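Local atomic coordinates of DUF2666 domain-containing protein (Pyrococcus furiosus, PDB entry 3V68), a protein that belongs to the DUF2666 family of unknown function and probably binds double-stranded DNA. Residues M152-D155 / E156-L160; L167-I170 / N171-A174. All blocks are in the same frame, centred on the assembly; numbering follows the deposited sequence.

Overall arrangement
Both contacts are local ones on a single run of chain, inside the second of its two DUF2666 family regions. Contact 1 is the turn that takes the chain out of strand 146-153, an outermost strand of the four-stranded antiparallel sheet, and into helix 160-181; contact 2 is a stretch of that helix further along. Their centres lie about 18 Å apart and their nearest atoms about 6 Å, without touching. Contact 1 is at the surface, its centre about 21 Å from that of the chain, whereas contact 2 is buried, its centre about 7 Å from it. Met152 and Ile154 reach Ile163 near the start of the helix, and Ile170 and Thr173 meet the sheet further on, so the same helix meets the sheet at both places.

Contact 1. Residues M152-D155 / E156-L160; sequences MIID and EKTPL
Thr158 turns its OG1 anti to its own carbonyl carbon (chi1 -53°), and this swings the hydroxyl back over the turn to the amide of Asp155. The hydrogen bond from Asp155 N to Thr158 OG1 is short, 2.7 Å, and nearly straight, at 163°. Asp155 has its CG anti to the carbonyl carbon as well (chi1 -79°), which carries the carboxylate off while CB stays beside the hydroxyl, 3.5 Å from Thr158 OG1. Ile154 borders the oxygen too, its CG2 lying 4.2 Å from Thr158 OG1.

Asp155 to Thr158 form a type I beta turn, whose closing hydrogen bond from Thr158 N to Asp155 O is weak at 3.3 Å. A water bridges the two ends, donating to Asp155 O at 2.7 Å and also to Thr158 O. Threonine suits the last corner because its short branched chain offers an acceptor close to the backbone; an alanine here would probably leave the Asp155 amide without its side-chain acceptor and the turn resting on the weak backbone bond and the water. The turn joins strand 146-153 to helix 160-181, with Pro159 at the N-cap position: proline has no N-H to give, and its ring stiffens the approach to the helix. Leu160 N, at the start of the helix, is hydrogen-bonded to Glu50 OE2. Acidic side chains can be solvated at this exposed corner, though the two like charges, with OD1 of Asp155 4.9 Å from OE1 of Glu156, would probably repel mildly. Ile154, by contrast, is buried and packs on Ile163 of the helix.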
loop_
_atom_site.group_PDB
_atom_site.type_symbol
_atom_site.label_atom_id
_atom_site.label_comp_id
_atom_site.label_asym_id
_atom_site.label_seq_id
_atom_site.Cartn_x
_atom_site.Cartn_y
_atom_site.Cartn_z
ATOM N N MET A 152 -6.838 -8.165 15.032
ATOM C CA MET A 152 -7.149 -7.609 16.343
ATOM C C MET A 152 -8.611 -7.218 16.461
ATOM O O MET A 152 -9.278 -6.935 15.462
ATOM C CB MET A 152 -6.247 -6.417 16.687
ATOM C CG MET A 152 -6.496 -5.182 15.874
ATOM S SD MET A 152 -5.337 -3.874 16.295
ATOM C CE MET A 152 -5.649 -2.801 14.915
ATOM N N ILE A 153 -9.094 -7.224 17.697
ATOM C CA ILE A 153 -10.410 -6.713 18.040
ATOM C C ILE A 153 -10.331 -5.190 18.135
ATOM O O ILE A 153 -9.339 -4.648 18.629
ATOM C CB ILE A 153 -10.887 -7.301 19.400
ATOM C CG1 ILE A 153 -10.857 -8.841 19.385
ATOM C CG2 ILE A 153 -12.255 -6.745 19.811
ATOM C CD1 ILE A 153 -11.582 -9.510 18.217
ATOM N N ILE A 154 -11.370 -4.512 17.655
ATOM C CA ILE A 154 -11.447 -3.055 17.731
ATOM C C ILE A 154 -12.410 -2.616 18.837
ATOM O O ILE A 154 -13.593 -2.980 18.828
ATOM C CB ILE A 154 -11.836 -2.415 16.371
ATOM C CG1 ILE A 154 -10.785 -2.746 15.301
ATOM C CG2 ILE A 154 -11.995 -0.901 16.510
ATOM C CD1 ILE A 154 -11.198 -2.397 13.881
ATOM N N ASP A 155 -11.873 -1.849 19.784
ATOM C CA ASP A 155 -12.628 -1.252 20.885
ATOM C C ASP A 155 -12.800 0.241 20.660
ATOM O O ASP A 155 -12.240 0.816 19.722
ATOM C CB ASP A 155 -11.873 -1.435 22.208
ATOM C CG ASP A 155 -12.026 -2.820 22.795
ATOM O OD1 ASP A 155 -12.992 -3.534 22.446
ATOM O OD2 ASP A 155 -11.174 -3.190 23.630
ATOM N N GLU A 156 -13.565 0.868 21.548
ATOM C CA GLU A 156 -13.693 2.320 21.580
ATOM C C GLU A 156 -12.370 2.957 22.015
ATOM O O GLU A 156 -12.129 4.140 21.764
ATOM C CB GLU A 156 -14.827 2.736 22.527
ATOM C CG GLU A 156 -16.222 2.236 22.126
ATOM C CD GLU A 156 -16.416 0.738 22.344
ATOM O OE1 GLU A 156 -15.968 0.214 23.389
ATOM O OE2 GLU A 156 -17.018 0.084 21.464
ATOM N N LYS A 157 -11.518 2.159 22.660
ATOM C CA LYS A 157 -10.221 2.625 23.159
ATOM C C LYS A 157 -9.052 2.233 22.248
ATOM O O LYS A 157 -7.889 2.476 22.586
ATOM C CB LYS A 157 -9.975 2.115 24.590
ATOM C CG LYS A 157 -11.113 2.361 25.602
ATOM C CD LYS A 157 -11.326 3.841 25.928
ATOM C CE LYS A 157 -12.499 4.436 25.149
ATOM N NZ LYS A 157 -12.620 5.911 25.332
ATOM N N THR A 158 -9.360 1.620 21.104
ATOM C CA THR A 158 -8.334 1.264 20.122
ATOM C C THR A 158 -7.877 2.513 19.367
ATOM O O THR A 158 -8.696 3.198 18.754
ATOM C CB THR A 158 -8.844 0.205 19.112
ATOM O OG1 THR A 158 -9.379 -0.920 19.821
ATOM C CG2 THR A 158 -7.712 -0.273 18.197
ATOM N N PRO A 159 -6.567 2.821 19.413
ATOM C CA PRO A 159 -6.053 3.941 18.624
ATOM C C PRO A 159 -6.256 3.682 17.136
ATOM O O PRO A 159 -5.939 2.588 16.650
ATOM C CB PRO A 159 -4.556 3.955 18.956
ATOM C CG PRO A 159 -4.427 3.188 20.230
ATOM C CD PRO A 159 -5.504 2.156 20.187
ATOM N N LEU A 160 -6.803 4.668 16.430
ATOM C CA LEU A 160 -7.022 4.552 14.990
ATOM C C LEU A 160 -5.722 4.287 14.248
ATOM O O LEU A 160 -5.691 3.502 13.302
ATOM C CB LEU A 160 -7.710 5.804 14.435
ATOM C CG LEU A 160 -9.210 5.726 14.107
ATOM C CD1 LEU A 160 -10.004 4.861 15.086
ATOM C CD2 LEU A 160 -9.815 7.117 13.988
HETATM O O HOH W 1 -11.305 2.986 18.421
#

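Contact 2. Residues L167-I170 / N171-A174; sequences LASI and NETA
Over one face of the flat carboxylate of Glu172 stands the carbonyl oxygen of the preceding turn, Ala168 O, 3.6 Å from Glu172 CD and close to the normal of the group. Ser169 CA lies on the same side, toward OE1, 3.6 Å from Glu172 OE1. Ala168 O already accepts the hydrogen bond from Glu172 N. Beyond these neighbours, OE1 is hydrogen-bonded to Ser241 OG, which helps fix the group's rotation. The amide group of Asn171 is carried away from the preceding turn, CG anti to the backbone N (chi1 -177°), and only its CB rests there, 3.4 Å from Ala168 O. Its ND2 makes a weak hydrogen bond to Ser37 OG, and its side chain packs on Val40 and Ser41 of helix 26-43.

This is regular alpha-helix in the middle of helix 160-181, with four successive i to i+4 bonds; Asn171 N to Leu167 O, at 2.9 Å, is one, and Ala174 N to Ile170 O, at 164°, another. The helix is packed between helix 26-43 and the sheet. Leucine and isoleucine suit these buried surfaces: Leu167 meets Val40 and Ile137, Ile170 meets Val36 and Phe139. The hydroxyls of Ser169 and Thr173, one turn apart, are both hydrogen-bonded to Lys150 NZ, giving that amine two oxygen partners, while the side chain of Thr173 also packs on Phe139 and Val148.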
loop_
_atom_site.group_PDB
_atom_site.type_symbol
_atom_site.label_atom_id
_atom_site.label_comp_id
_atom_site.label_asym_id
_atom_site.label_seq_id
_atom_site.Cartn_x
_atom_site.Cartn_y
_atom_site.Cartn_z
ATOM N N LEU A 167 -3.359 -2.562 9.097
ATOM C CA LEU A 167 -3.741 -2.553 7.686
ATOM C C LEU A 167 -2.518 -2.422 6.775
ATOM O O LEU A 167 -2.416 -3.118 5.764
ATOM C CB LEU A 167 -4.748 -1.437 7.402
ATOM C CG LEU A 167 -6.144 -1.589 8.013
ATOM C CD1 LEU A 167 -6.915 -0.298 7.825
ATOM C CD2 LEU A 167 -6.898 -2.761 7.393
ATOM N N ALA A 168 -1.583 -1.549 7.147
ATOM C CA ALA A 168 -0.337 -1.386 6.397
ATOM C C ALA A 168 0.505 -2.664 6.410
ATOM O O ALA A 168 1.095 -3.034 5.388
ATOM C CB ALA A 168 0.466 -0.198 6.939
ATOM N N SER A 169 0.549 -3.326 7.566
ATOM C CA SER A 169 1.265 -4.592 7.724
ATOM C C SER A 169 0.655 -5.695 6.861
ATOM O O SER A 169 1.378 -6.475 6.242
ATOM C CB SER A 169 1.283 -5.020 9.193
ATOM O OG SER A 169 2.161 -6.120 9.384
ATOM N N ILE A 170 -0.675 -5.748 6.815
ATOM C CA ILE A 170 -1.376 -6.712 5.966
ATOM C C ILE A 170 -1.072 -6.435 4.495
ATOM O O ILE A 170 -0.813 -7.360 3.724
ATOM C CB ILE A 170 -2.896 -6.703 6.234
ATOM C CG1 ILE A 170 -3.179 -7.323 7.605
ATOM C CG2 ILE A 170 -3.656 -7.462 5.133
ATOM C CD1 ILE A 170 -4.560 -7.032 8.153
ATOM N N ASN A 171 -1.066 -5.158 4.116
ATOM C CA ASN A 171 -0.721 -4.788 2.754
ATOM C C ASN A 171 0.684 -5.265 2.395
ATOM O O ASN A 171 0.908 -5.784 1.304
ATOM C CB ASN A 171 -0.829 -3.273 2.565
ATOM C CG ASN A 171 -0.550 -2.845 1.141
ATOM O OD1 ASN A 171 0.361 -2.044 0.881
ATOM N ND2 ASN A 171 -1.329 -3.368 0.209
ATOM N N GLU A 172 1.619 -5.099 3.326
ATOM C CA GLU A 172 2.996 -5.536 3.110
ATOM C C GLU A 172 3.084 -7.037 2.880
ATOM O O GLU A 172 3.814 -7.483 2.005
ATOM C CB GLU A 172 3.890 -5.090 4.266
ATOM C CG GLU A 172 4.206 -3.607 4.197
ATOM C CD GLU A 172 4.691 -3.032 5.508
ATOM O OE1 GLU A 172 4.546 -3.703 6.555
ATOM O OE2 GLU A 172 5.212 -1.894 5.477
ATOM N N THR A 173 2.310 -7.808 3.639
ATOM C CA THR A 173 2.259 -9.255 3.437
ATOM C C THR A 173 1.765 -9.583 2.033
ATOM O O THR A 173 2.355 -10.415 1.331
ATOM C CB THR A 173 1.360 -9.932 4.484
ATOM O OG1 THR A 173 2.015 -9.887 5.757
ATOM C CG2 THR A 173 1.057 -11.396 4.114
ATOM N N ALA A 174 0.686 -8.919 1.629
ATOM C CA ALA A 174 0.110 -9.151 0.312
ATOM C C ALA A 174 1.109 -8.839 -0.795
ATOM O O ALA A 174 1.312 -9.651 -1.688
ATOM C CB ALA A 174 -1.173 -8.344 0.128
#